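Local coordinates for Poly(A) RNA polymerase GLD2 (Rattus norvegicus, PDB 6LBK), which probably adds successive AMP units from ATP to the 3' ends of selected cytoplasmic RNAs as a template-independent poly(A) polymerase, using magnesium or manganese, at residues Ala78-Glu83 and Lys140-Arg145; Ile162-Asp167 and Cys171-Leu176. The protein carries 1 engineered substitution. All coordinates share one frame; numbering follows the deposited sequence.

Interaction 1 of 2, residues Ala78-Glu83 and Lys140-Arg145; sequences AQLQRE and KHFCTR
His141 meets Glu83 where the two helices come together. With its CG anti to the backbone N (chi1 -170°), the imidazole reaches out from helix 128-144, and its NE2 comes 3.7 Å from Glu83 CG, which lies in the ring plane at the edge. The same NE2 lies 3.6 Å from Glu83 O, which approaches the ring obliquely, and no hydrogen bond joins the pair. The Glu83 carboxylate is turned elsewhere: OE2 remains 4.7 Å from His141 NE2, while OE1 accepts Gln79 NE2 at 2.7 Å, from above the carboxylate plane, and also binds Tyr149 OH. An alanine in place of Glu83 would probably leave Gln79 NE2 and Tyr149 OH without their shared acceptor and the His141 edge without the CG methylene beside it.

Phe142, next along the helix, makes the apolar half of the contact. Its CG stands beside the backbone N (chi1 -74°), and the ring presents CZ to Leu80 CD1 at 4.0 Å, the two side chains crossing at roughly a right angle. Further on, Thr144 OG1 turns back to Lys140 O at 2.9 Å; Thr144 N reaches that oxygen as well, so two donors grip it from opposite faces of the carbonyl plane. Arg145 then lays its CB 4.2 Å above one face of the His141 ring, toward the rim.

With only 163 Å² buried, the helices touch lightly here, and both also pack on strands of the sheet. Ile150 of strand 150-156 packs against both Leu80 and Phe142, Pro153 adds to the phenylalanine, and Leu93 of strand 91-96 touches Leu80. Both helices thus rest on the sheet of the palm domain.

Interaction 2 of 2, residues Ile162-Asp167 and Cys171-Leu176; sequences IVKFRD and CVEFAL. Engineered in segment 171-176: Ala175 (natural residue Asp).
Phe165 and Phe174 are matched across the strands as an antiparallel hydrogen-bonded pair, and their different first torsions settle how they pack. Phe165 has CG between the backbone N and the carbonyl carbon (chi1 64°), which swings its ring across toward the partner strand; Phe174 has CG beside its N (chi1 -80°), and the two side chains cross obliquely. Phe174 CB therefore sits over a face of the Phe165 ring, a CH-pi contact 3.6 Å from the ring centroid, while the rings, 23° from parallel, are displaced and share little of their faces. Leu176 CB lies at the edge of the Phe165 ring, 4.2 Å from CE2, and Asp167 CB meets the edge of Phe174 at CE2; the Asp167 carboxylate, on this same face, is bonded to Ser170.

The opposite side of the hairpin is largely polar. Glu173 bends at chi2, and its OE2 rests 3.7 Å from Arg166 CB, touching the aliphatic stem and not the guanidinium, whose NE forms a salt bridge with Glu151. Lys164 CD passes 4.0 Å from Glu173 OE1, its NZ farther off. As an apolar exception, Ile162 CG2 touches CB of Ala175, an engineered replacement of the natural aspartate.

Paired bonds fix the register: Val163 with Leu176, and Phe165 with Phe174, where Phe174 N donates to Phe165 O at 2.8 Å.

The chemistry gives the hairpin a mainly apolar surface against helices 67-85 and 128-144, and a largely polar one where Glu173 and Ala175 adjoin Asp109 and Asp111, probable magnesium ligands. The natural aspartate at the engineered position is consistent with the third carboxylate of the nucleotidyltransferase active site.

Overall arrangement
Both contacts belong to the palm domain of this nucleotidyltransferase, and interaction 1 lies wholly ahead of interaction 2 in the sequence. Their centres lie 12 Å apart and they share one hydrophobic layer. Helices 67-85 and 128-144 lie against the face of the mixed five-stranded sheet that carries Phe165; Leu80 CD1 packs 3.4 Å from Phe165 CZ, and Phe142 meets the same ring edge-to-face. Phe165 thus joins the helix pair to the hairpin of strands 162-167 and 172-178. The other face of that hairpin borders the probable magnesium-binding aspartates of strand 110-116 and its approach, placing the helical layer behind the active site.

Interaction 1 of 2, residues Ala78-Glu83 and Lys140-Arg145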
ATOM      1  N   ALA A  78      -8.964   7.990 -17.412  1.00 50.62           N
ATOM      2  CA  ALA A  78     -10.020   7.995 -18.420  1.00 49.90           C
ATOM      3  C   ALA A  78      -9.472   8.240 -19.829  1.00 59.21           C
ATOM      4  O   ALA A  78      -9.881   7.556 -20.783  1.00 65.11           O
ATOM      5  CB  ALA A  78     -11.058   9.041 -18.055  1.00 47.39           C
ATOM      6  N   GLN A  79      -8.526   9.186 -19.990  1.00 54.40           N
ATOM      7  CA  GLN A  79      -7.975   9.429 -21.331  1.00 53.54           C
ATOM      8  C   GLN A  79      -7.225   8.212 -21.840  1.00 53.73           C
ATOM      9  O   GLN A  79      -7.321   7.856 -23.013  1.00 63.32           O
ATOM     10  CB  GLN A  79      -7.050  10.654 -21.353  1.00 49.29           C
ATOM     11  CG  GLN A  79      -6.272  10.837 -22.656  1.00 48.63           C
ATOM     12  CD  GLN A  79      -7.176  11.190 -23.864  1.00 57.70           C
ATOM     13  OE1 GLN A  79      -8.237  11.794 -23.713  1.00 61.03           O
ATOM     14  NE2 GLN A  79      -6.735  10.834 -25.058  1.00 51.39           N
ATOM     15  N   LEU A  80      -6.475   7.557 -20.976  1.00 66.80           N
ATOM     16  CA  LEU A  80      -5.740   6.394 -21.427  1.00 60.10           C
ATOM     17  C   LEU A  80      -6.674   5.225 -21.716  1.00 55.31           C
ATOM     18  O   LEU A  80      -6.412   4.447 -22.630  1.00 60.68           O
ATOM     19  CB  LEU A  80      -4.671   6.028 -20.405  1.00 53.57           C
ATOM     20  CG  LEU A  80      -3.500   7.010 -20.445  1.00 62.96           C
ATOM     21  CD1 LEU A  80      -2.360   6.496 -19.581  1.00 54.23           C
ATOM     22  CD2 LEU A  80      -3.011   7.257 -21.881  1.00 55.49           C
ATOM     23  N   GLN A  81      -7.740   5.047 -20.935  1.00 47.13           N
ATOM     24  CA  GLN A  81      -8.675   3.980 -21.260  1.00 55.70           C
ATOM     25  C   GLN A  81      -9.249   4.183 -22.655  1.00 59.71           C
ATOM     26  O   GLN A  81      -9.237   3.278 -23.493  1.00 56.33           O
ATOM     27  CB  GLN A  81      -9.811   3.934 -20.262  1.00 51.70           C
ATOM     28  CG  GLN A  81     -10.760   2.850 -20.626  1.00 49.23           C
ATOM     29  CD  GLN A  81     -11.849   2.762 -19.637  1.00 59.86           C
ATOM     30  OE1 GLN A  81     -11.619   2.393 -18.474  1.00 64.90           O
ATOM     31  NE2 GLN A  81     -13.059   3.107 -20.064  1.00 59.71           N
ATOM     32  N   ARG A  82      -9.761   5.380 -22.906  1.00 60.17           N
ATOM     33  CA  ARG A  82     -10.205   5.745 -24.237  1.00 64.70           C
ATOM     34  C   ARG A  82      -9.127   5.421 -25.262  1.00 71.61           C
ATOM     35  O   ARG A  82      -9.398   4.834 -26.318  1.00 85.00           O
ATOM     36  CB  ARG A  82     -10.533   7.232 -24.213  1.00 65.08           C
ATOM     37  CG  ARG A  82     -11.261   7.781 -25.348  1.00 54.43           C
ATOM     38  CD  ARG A  82     -11.633   9.147 -24.919  1.00 53.90           C
ATOM     39  NE  ARG A  82     -10.699  10.182 -25.347  1.00 64.43           N
ATOM     40  CZ  ARG A  82     -10.859  10.897 -26.460  1.00 68.74           C
ATOM     41  NH1 ARG A  82      -9.980  11.843 -26.763  1.00 75.46           N
ATOM     42  NH2 ARG A  82     -11.894  10.661 -27.266  1.00 57.48           N
ATOM     43  N   GLU A  83      -7.888   5.792 -24.956  1.00 60.09           N
ATOM     44  CA  GLU A  83      -6.806   5.611 -25.912  1.00 52.88           C
ATOM     45  C   GLU A  83      -6.510   4.119 -26.142  1.00 66.99           C
ATOM     46  O   GLU A  83      -6.332   3.682 -27.286  1.00 78.95           O
ATOM     47  CB  GLU A  83      -5.581   6.387 -25.406  1.00 48.16           C
ATOM     48  CG  GLU A  83      -4.600   6.837 -26.481  1.00 68.89           C
ATOM     49  CD  GLU A  83      -4.713   8.313 -26.963  1.00 70.45           C
ATOM     50  OE1 GLU A  83      -4.814   9.264 -26.159  1.00 73.31           O
ATOM     51  OE2 GLU A  83      -4.652   8.519 -28.179  1.00 71.97           O
ATOM     52  N   LYS A 140       4.178  -0.169 -26.969  1.00 96.32           N
ATOM     53  CA  LYS A 140       4.451   0.340 -28.309  1.00105.02           C
ATOM     54  C   LYS A 140       3.454   1.432 -28.698  1.00 98.76           C
ATOM     55  O   LYS A 140       3.812   2.377 -29.411  1.00103.22           O
ATOM     56  CB  LYS A 140       4.441  -0.815 -29.311  1.00117.15           C
ATOM     57  CG  LYS A 140       5.313  -0.590 -30.546  1.00123.43           C
ATOM     58  CD  LYS A 140       6.795  -0.604 -30.155  1.00126.64           C
ATOM     59  CE  LYS A 140       7.164  -1.878 -29.388  1.00125.45           C
ATOM     60  NZ  LYS A 140       8.638  -2.134 -29.366  1.00130.00           N
ATOM     61  N   HIS A 141       2.203   1.316 -28.245  1.00 94.19           N
ATOM     62  CA  HIS A 141       1.219   2.370 -28.474  1.00 91.47           C
ATOM     63  C   HIS A 141       1.648   3.667 -27.789  1.00 93.29           C
ATOM     64  O   HIS A 141       1.612   4.746 -28.389  1.00 99.51           O
ATOM     65  CB  HIS A 141      -0.146   1.897 -27.952  1.00 89.00           C
ATOM     66  CG  HIS A 141      -1.308   2.768 -28.334  1.00 97.57           C
ATOM     67  ND1 HIS A 141      -1.880   2.755 -29.591  1.00 99.50           N
ATOM     68  CD2 HIS A 141      -2.032   3.654 -27.603  1.00 96.78           C
ATOM     69  CE1 HIS A 141      -2.887   3.611 -29.623  1.00 97.85           C
ATOM     70  NE2 HIS A 141      -3.001   4.169 -28.430  1.00 96.64           N
ATOM     71  N   PHE A 142       2.085   3.571 -26.537  1.00 91.91           N
ATOM     72  CA  PHE A 142       2.522   4.762 -25.811  1.00 90.97           C
ATOM     73  C   PHE A 142       3.741   5.397 -26.475  1.00 89.92           C
ATOM     74  O   PHE A 142       3.873   6.626 -26.519  1.00 84.51           O
ATOM     75  CB  PHE A 142       2.837   4.406 -24.356  1.00 88.46           C
ATOM     76  CG  PHE A 142       1.614   4.151 -23.502  1.00 82.12           C
ATOM     77  CD1 PHE A 142       0.365   3.992 -24.072  1.00 79.64           C
ATOM     78  CD2 PHE A 142       1.728   4.059 -22.120  1.00 77.02           C
ATOM     79  CE1 PHE A 142      -0.754   3.759 -23.283  1.00 77.99           C
ATOM     80  CE2 PHE A 142       0.621   3.828 -21.333  1.00 76.34           C
ATOM     81  CZ  PHE A 142      -0.632   3.677 -21.918  1.00 76.30           C
ATOM     82  N   CYS A 143       4.639   4.570 -27.003  1.00101.18           N
ATOM     83  CA  CYS A 143       5.848   5.096 -27.637  1.00113.35           C
ATOM     84  C   CYS A 143       5.557   5.736 -28.992  1.00108.61           C
ATOM     85  O   CYS A 143       6.121   6.788 -29.315  1.00105.30           O
ATOM     86  CB  CYS A 143       6.892   3.992 -27.800  1.00124.08           C
ATOM     87  SG  CYS A 143       7.435   3.208 -26.272  1.00129.60           S
ATOM     88  N   THR A 144       4.710   5.111 -29.814  1.00101.25           N
ATOM     89  CA  THR A 144       4.511   5.605 -31.176  1.00106.44           C
ATOM     90  C   THR A 144       3.421   6.677 -31.256  1.00101.58           C
ATOM     91  O   THR A 144       3.667   7.790 -31.735  1.00101.27           O
ATOM     92  CB  THR A 144       4.186   4.445 -32.134  1.00107.97           C
ATOM     93  OG1 THR A 144       2.930   3.849 -31.789  1.00 98.17           O
ATOM     94  CG2 THR A 144       5.265   3.379 -32.079  1.00114.97           C
ATOM     95  N   ARG A 145       2.216   6.358 -30.796  1.00 94.29           N
ATOM     96  CA  ARG A 145       1.095   7.259 -31.015  1.00 93.60           C
ATOM     97  C   ARG A 145       0.950   8.278 -29.889  1.00 87.45           C
ATOM     98  O   ARG A 145       0.566   9.423 -30.141  1.00 92.09           O
ATOM     99  CB  ARG A 145      -0.190   6.445 -31.229  1.00 91.87           C
ATOM    100  CG  ARG A 145      -0.081   5.500 -32.440  1.00101.11           C
ATOM    101  CD  ARG A 145      -0.045   6.245 -33.788  1.00120.82           C
ATOM    102  NE  ARG A 145       0.310   5.376 -34.926  1.00134.06           N
ATOM    103  CZ  ARG A 145      -0.537   4.906 -35.843  1.00139.52           C
ATOM    104  NH1 ARG A 145      -1.825   5.224 -35.788  1.00144.32           N
ATOM    105  NH2 ARG A 145      -0.091   4.124 -36.826  1.00137.69           N
TER

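Interaction 2 of 2, residues Ile162-Asp167 and Cys171-Leu176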
ATOM      1  N   ILE A 162       5.402  -4.395 -15.792  1.00 67.15           N
ATOM      2  CA  ILE A 162       4.796  -3.078 -15.696  1.00 66.40           C
ATOM      3  C   ILE A 162       5.268  -2.216 -16.860  1.00 68.86           C
ATOM      4  O   ILE A 162       6.363  -2.410 -17.390  1.00 71.20           O
ATOM      5  CB  ILE A 162       5.156  -2.444 -14.327  1.00 74.18           C
ATOM      6  CG1 ILE A 162       4.217  -2.955 -13.254  1.00 71.58           C
ATOM      7  CG2 ILE A 162       5.104  -0.930 -14.344  1.00 83.42           C
ATOM      8  CD1 ILE A 162       4.763  -2.713 -11.897  1.00 87.35           C
ATOM      9  N   VAL A 163       4.418  -1.275 -17.275  1.00 64.16           N
ATOM     10  CA  VAL A 163       4.825  -0.152 -18.107  1.00 63.52           C
ATOM     11  C   VAL A 163       4.855   1.054 -17.185  1.00 63.80           C
ATOM     12  O   VAL A 163       3.832   1.419 -16.591  1.00 54.60           O
ATOM     13  CB  VAL A 163       3.874   0.090 -19.292  1.00 70.18           C
ATOM     14  CG1 VAL A 163       4.106   1.478 -19.856  1.00 73.96           C
ATOM     15  CG2 VAL A 163       4.091  -0.924 -20.397  1.00 75.47           C
ATOM     16  N   LYS A 164       6.023   1.659 -17.045  1.00 74.32           N
ATOM     17  CA  LYS A 164       6.184   2.860 -16.248  1.00 76.48           C
ATOM     18  C   LYS A 164       6.208   4.050 -17.186  1.00 75.84           C
ATOM     19  O   LYS A 164       6.853   4.015 -18.240  1.00 83.69           O
ATOM     20  CB  LYS A 164       7.474   2.826 -15.430  1.00 85.08           C
ATOM     21  CG  LYS A 164       7.326   2.233 -14.061  1.00 88.13           C
ATOM     22  CD  LYS A 164       8.248   2.947 -13.110  1.00 95.09           C
ATOM     23  CE  LYS A 164       8.088   2.410 -11.714  1.00 98.14           C
ATOM     24  NZ  LYS A 164       9.212   2.851 -10.844  1.00105.48           N
ATOM     25  N   PHE A 165       5.511   5.109 -16.797  1.00 58.79           N
ATOM     26  CA  PHE A 165       5.492   6.255 -17.684  1.00 62.31           C
ATOM     27  C   PHE A 165       5.197   7.495 -16.868  1.00 65.86           C
ATOM     28  O   PHE A 165       4.680   7.414 -15.761  1.00 64.77           O
ATOM     29  CB  PHE A 165       4.455   6.080 -18.827  1.00 64.48           C
ATOM     30  CG  PHE A 165       3.007   5.989 -18.386  1.00 56.76           C
ATOM     31  CD1 PHE A 165       2.206   7.124 -18.324  1.00 58.11           C
ATOM     32  CD2 PHE A 165       2.424   4.760 -18.122  1.00 57.30           C
ATOM     33  CE1 PHE A 165       0.852   7.027 -17.949  1.00 51.50           C
ATOM     34  CE2 PHE A 165       1.081   4.667 -17.753  1.00 59.56           C
ATOM     35  CZ  PHE A 165       0.299   5.794 -17.663  1.00 48.31           C
ATOM     36  N   ARG A 166       5.472   8.651 -17.462  1.00 69.72           N
ATOM     37  CA  ARG A 166       5.192   9.929 -16.829  1.00 69.84           C
ATOM     38  C   ARG A 166       4.189  10.668 -17.700  1.00 72.24           C
ATOM     39  O   ARG A 166       4.440  10.889 -18.884  1.00 76.61           O
ATOM     40  CB  ARG A 166       6.478  10.740 -16.655  1.00 76.15           C
ATOM     41  CG  ARG A 166       6.414  11.870 -15.640  1.00 78.53           C
ATOM     42  CD  ARG A 166       7.743  12.623 -15.625  1.00 90.36           C
ATOM     43  NE  ARG A 166       7.647  13.940 -16.248  1.00 93.25           N
ATOM     44  CZ  ARG A 166       7.515  15.074 -15.566  1.00100.08           C
ATOM     45  NH1 ARG A 166       7.485  15.061 -14.237  1.00 98.88           N
ATOM     46  NH2 ARG A 166       7.424  16.227 -16.213  1.00106.57           N
ATOM     47  N   ASP A 167       3.059  11.045 -17.107  1.00 73.96           N
ATOM     48  CA  ASP A 167       2.072  11.881 -17.760  1.00 71.07           C
ATOM     49  C   ASP A 167       2.547  13.323 -17.690  1.00 78.78           C
ATOM     50  O   ASP A 167       2.742  13.870 -16.593  1.00 77.44           O
ATOM     51  CB  ASP A 167       0.709  11.721 -17.085  1.00 69.94           C
ATOM     52  CG  ASP A 167      -0.337  12.717 -17.610  1.00 76.11           C
ATOM     53  OD1 ASP A 167      -0.545  12.851 -18.848  1.00 77.59           O
ATOM     54  OD2 ASP A 167      -0.945  13.403 -16.756  1.00 77.54           O
ATOM     55  N   CYS A 171       2.075  15.768 -14.835  1.00 90.09           N
ATOM     56  CA  CYS A 171       3.463  15.598 -14.379  1.00 91.45           C
ATOM     57  C   CYS A 171       3.613  14.425 -13.405  1.00 76.00           C
ATOM     58  O   CYS A 171       4.479  14.456 -12.531  1.00 74.82           O
ATOM     59  CB  CYS A 171       4.016  16.872 -13.720  1.00101.09           C
ATOM     60  SG  CYS A 171       4.474  18.249 -14.784  1.00105.45           S
ATOM     61  N   VAL A 172       2.792  13.380 -13.541  1.00 70.12           N
ATOM     62  CA  VAL A 172       2.696  12.317 -12.531  1.00 63.57           C
ATOM     63  C   VAL A 172       3.217  11.007 -13.112  1.00 78.03           C
ATOM     64  O   VAL A 172       2.960  10.677 -14.280  1.00 81.80           O
ATOM     65  CB  VAL A 172       1.253  12.146 -11.986  1.00 65.05           C
ATOM     66  CG1 VAL A 172       1.027  10.772 -11.395  1.00 57.64           C
ATOM     67  CG2 VAL A 172       0.954  13.185 -10.919  1.00 63.77           C
ATOM     68  N   GLU A 173       3.949  10.262 -12.287  1.00 81.54           N
ATOM     69  CA  GLU A 173       4.450   8.947 -12.657  1.00 82.47           C
ATOM     70  C   GLU A 173       3.393   7.874 -12.430  1.00 68.87           C
ATOM     71  O   GLU A 173       2.683   7.881 -11.424  1.00 72.03           O
ATOM     72  CB  GLU A 173       5.702   8.628 -11.844  1.00 94.55           C
ATOM     73  CG  GLU A 173       6.489   7.428 -12.333  1.00111.21           C
ATOM     74  CD  GLU A 173       7.468   7.791 -13.447  1.00123.23           C
ATOM     75  OE1 GLU A 173       7.980   6.859 -14.112  1.00127.70           O
ATOM     76  OE2 GLU A 173       7.726   9.005 -13.654  1.00125.65           O
ATOM     77  N   PHE A 174       3.292   6.955 -13.382  1.00 54.68           N
ATOM     78  CA  PHE A 174       2.295   5.901 -13.398  1.00 56.88           C
ATOM     79  C   PHE A 174       2.963   4.565 -13.662  1.00 61.46           C
ATOM     80  O   PHE A 174       4.003   4.480 -14.328  1.00 66.08           O
ATOM     81  CB  PHE A 174       1.220   6.109 -14.501  1.00 61.52           C
ATOM     82  CG  PHE A 174       0.154   7.097 -14.144  1.00 48.97           C
ATOM     83  CD1 PHE A 174      -0.873   6.737 -13.284  1.00 47.52           C
ATOM     84  CD2 PHE A 174       0.167   8.360 -14.681  1.00 50.65           C
ATOM     85  CE1 PHE A 174      -1.871   7.643 -12.958  1.00 47.91           C
ATOM     86  CE2 PHE A 174      -0.818   9.270 -14.362  1.00 57.70           C
ATOM     87  CZ  PHE A 174      -1.845   8.910 -13.490  1.00 49.71           C
ATOM     88  N   ALA A 175       2.309   3.521 -13.173  1.00 64.59           N
ATOM     89  CA  ALA A 175       2.678   2.135 -13.401  1.00 67.37           C
ATOM     90  C   ALA A 175       1.427   1.388 -13.839  1.00 61.05           C
ATOM     91  O   ALA A 175       0.454   1.323 -13.089  1.00 63.18           O
ATOM     92  CB  ALA A 175       3.260   1.525 -12.123  1.00 59.59           C
ATOM     93  N   LEU A 176       1.453   0.831 -15.039  1.00 56.52           N
ATOM     94  CA  LEU A 176       0.321   0.122 -15.609  1.00 55.67           C
ATOM     95  C   LEU A 176       0.675  -1.349 -15.730  1.00 57.96           C
ATOM     96  O   LEU A 176       1.748  -1.686 -16.239  1.00 64.28           O
ATOM     97  CB  LEU A 176      -0.049   0.717 -16.977  1.00 57.35           C
ATOM     98  CG  LEU A 176      -1.269   0.136 -17.687  1.00 58.82           C
ATOM     99  CD1 LEU A 176      -1.925   1.220 -18.508  1.00 65.98           C
ATOM    100  CD2 LEU A 176      -0.883  -1.024 -18.587  1.00 67.34           C
TER